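Long-range contact in DisA protein (Sorangium cellulosum, PDB 6CCA), which probably transfers methyl groups to the alpha carbon of a polyketide intermediate, building the gem-dimethyl group of disorazol on a trans-acyltransferase assembly line: residues F30-E35 against G383-A388. Sequence-based numbering, arbitrary orientation.
Sequences FEPLLE and GFRRVA
Glu35 and Arg386 bring opposite charges together without forming a salt bridge: OE1 of Glu35 lies over one face of the Arg386 guanidinium, 4.1 Å from NE, where no N-H points at it. CB of the chain neighbour Arg385 covers the opposite face, 4.2 Å above its centre, so the group is sandwiched. Carboxylate and guanidinium planes are 31° apart, and the attraction is probably only a general electrostatic one. What touches is aliphatic, CB of Glu35 against CG of Arg386 at 3.7 Å. Bends at chi2 and chi3 lead the arginine past the N and CB of Glu35 and back toward Pro32, whose CB is 4.0 Å from NH1. The firm partner of NH1 is Glu408, whose carboxylate also forms a salt bridge with Arg385 NH2 and accepts a hydrogen bond from the backbone N of Leu34, so one acid ties both segments to strand 402-409. Long, flexible arginines suit this place: Arg386 packs its methylenes on Glu35 and Leu34, Arg385 reaches across only with its guanidinium, and both send a charge to Glu408. Pro32, with no backbone N-H to satisfy, suits the loop before helix 34-41, and its CG merely abuts Arg385 NH2. Leu34 supplies the buried, apolar part: CG anti to the backbone N (chi1 -174°) puts CD2 in van der Waals contact with the backbone O of Arg386 (3.5 Å) and its CB (3.8 Å); the leucine side chain also packs on Leu406 and Trp331. Arg386 sits at positive phi where the chain turns a corner between strands 384-385 and 387-389, both antiparallel to 402-409. The contact thus lays an N-terminal segment against the interrupted edge strand of the mixed, largely parallel sheet of a class I, Rossmann-like methyltransferase fold.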
loop_
_atom_site.group_PDB
_atom_site.type_symbol
_atom_site.label_atom_id
_atom_site.label_comp_id
_atom_site.label_asym_id
_atom_site.label_seq_id
_atom_site.Cartn_x
_atom_site.Cartn_y
_atom_site.Cartn_z
ATOM N N PHE A 30 11.434 14.679 -24.544
ATOM C CA PHE A 30 10.246 15.522 -24.594
ATOM C C PHE A 30 10.316 16.470 -23.403
ATOM O O PHE A 30 11.072 16.235 -22.491
ATOM C CB PHE A 30 8.948 14.669 -24.586
ATOM C CG PHE A 30 8.846 13.706 -23.395
ATOM C CD1 PHE A 30 8.248 14.124 -22.201
ATOM C CD2 PHE A 30 9.304 12.380 -23.467
ATOM C CE1 PHE A 30 8.124 13.274 -21.092
ATOM C CE2 PHE A 30 9.156 11.515 -22.359
ATOM C CZ PHE A 30 8.593 11.985 -21.171
ATOM N N GLU A 31 9.537 17.542 -23.431
ATOM C CA GLU A 31 9.536 18.551 -22.374
ATOM C C GLU A 31 8.848 18.122 -21.067
ATOM O O GLU A 31 7.969 17.287 -21.094
ATOM C CB GLU A 31 8.813 19.794 -22.920
ATOM C CG GLU A 31 9.677 20.463 -24.011
ATOM C CD GLU A 31 10.954 21.089 -23.437
ATOM O OE1 GLU A 31 10.867 22.244 -22.961
ATOM O OE2 GLU A 31 12.043 20.437 -23.432
ATOM N N PRO A 32 9.285 18.682 -19.945
ATOM C CA PRO A 32 8.654 18.386 -18.665
ATOM C C PRO A 32 7.184 18.721 -18.764
ATOM O O PRO A 32 6.797 19.783 -19.285
ATOM C CB PRO A 32 9.396 19.268 -17.674
ATOM C CG PRO A 32 10.723 19.535 -18.307
ATOM C CD PRO A 32 10.473 19.542 -19.784
ATOM N N LEU A 33 6.337 17.801 -18.338
ATOM C CA LEU A 33 4.895 18.059 -18.372
ATOM C C LEU A 33 4.126 17.932 -17.045
ATOM O O LEU A 33 2.921 18.149 -17.009
ATOM C CB LEU A 33 4.220 17.328 -19.499
ATOM C CG LEU A 33 4.221 15.804 -19.422
ATOM C CD1 LEU A 33 2.847 15.252 -19.768
ATOM C CD2 LEU A 33 5.300 15.296 -20.369
ATOM N N LEU A 34 4.810 17.545 -15.998
ATOM C CA LEU A 34 4.114 17.330 -14.754
ATOM C C LEU A 34 3.565 18.598 -14.131
ATOM O O LEU A 34 2.433 18.626 -13.665
ATOM C CB LEU A 34 4.997 16.597 -13.765
ATOM C CG LEU A 34 4.329 16.166 -12.442
ATOM C CD1 LEU A 34 3.074 15.400 -12.687
ATOM C CD2 LEU A 34 5.286 15.379 -11.558
ATOM N N GLU A 35 4.326 19.662 -14.177
ATOM C CA GLU A 35 3.893 20.925 -13.497
ATOM C C GLU A 35 2.530 21.359 -14.007
ATOM O O GLU A 35 1.628 21.647 -13.215
ATOM C CB GLU A 35 4.967 22.016 -13.742
ATOM C CG GLU A 35 4.639 23.397 -13.190
ATOM C CD GLU A 35 5.795 24.407 -13.361
ATOM O OE1 GLU A 35 6.919 24.075 -13.832
ATOM O OE2 GLU A 35 5.551 25.571 -12.996
ATOM N N GLY A 383 16.329 12.786 -6.790
ATOM C CA GLY A 383 16.370 13.462 -8.079
ATOM C C GLY A 383 15.108 13.455 -8.917
ATOM O O GLY A 383 15.184 13.567 -10.134
ATOM N N PHE A 384 13.937 13.332 -8.277
ATOM C CA PHE A 384 12.738 13.658 -8.951
ATOM C C PHE A 384 12.425 15.121 -8.688
ATOM O O PHE A 384 12.845 15.616 -7.635
ATOM C CB PHE A 384 11.564 12.762 -8.432
ATOM C CG PHE A 384 11.701 11.316 -8.799
ATOM C CD1 PHE A 384 12.456 10.445 -8.014
ATOM C CD2 PHE A 384 11.032 10.771 -9.908
ATOM C CE1 PHE A 384 12.585 9.077 -8.340
ATOM C CE2 PHE A 384 11.149 9.405 -10.230
ATOM C CZ PHE A 384 11.930 8.552 -9.434
ATOM N N ARG A 385 11.649 15.740 -9.567
ATOM C CA ARG A 385 11.152 17.113 -9.442
ATOM C C ARG A 385 9.640 17.211 -9.535
ATOM O O ARG A 385 8.998 16.281 -9.898
ATOM C CB ARG A 385 11.712 17.989 -10.562
ATOM C CG ARG A 385 13.041 17.550 -11.057
ATOM C CD ARG A 385 13.597 18.420 -12.120
ATOM N NE ARG A 385 12.998 18.045 -13.385
ATOM C CZ ARG A 385 13.659 17.920 -14.508
ATOM N NH1 ARG A 385 14.956 18.085 -14.526
ATOM N NH2 ARG A 385 12.997 17.639 -15.601
ATOM N N ARG A 386 9.098 18.376 -9.231
ATOM C CA ARG A 386 7.681 18.621 -9.292
ATOM C C ARG A 386 6.927 17.605 -8.447
ATOM O O ARG A 386 5.812 17.334 -8.702
ATOM C CB ARG A 386 7.187 18.529 -10.730
ATOM C CG ARG A 386 6.969 19.817 -11.459
ATOM C CD ARG A 386 7.993 19.842 -12.584
ATOM N NE ARG A 386 8.921 20.848 -12.322
ATOM C CZ ARG A 386 10.014 21.132 -12.993
ATOM N NH1 ARG A 386 10.450 20.442 -14.025
ATOM N NH2 ARG A 386 10.684 22.140 -12.569
ATOM N N VAL A 387 7.603 17.074 -7.456
ATOM C CA VAL A 387 7.007 16.034 -6.657
ATOM C C VAL A 387 5.709 16.518 -6.037
ATOM O O VAL A 387 5.674 17.526 -5.403
ATOM C CB VAL A 387 7.955 15.458 -5.624
ATOM C CG1 VAL A 387 7.280 14.321 -4.914
ATOM C CG2 VAL A 387 9.217 14.964 -6.267
ATOM N N ALA A 388 4.641 15.794 -6.309
ATOM C CA ALA A 388 3.289 16.198 -5.938
ATOM C C ALA A 388 2.463 15.120 -5.263
ATOM O O ALA A 388 1.754 14.349 -5.932
ATOM C CB ALA A 388 2.557 16.770 -7.134
#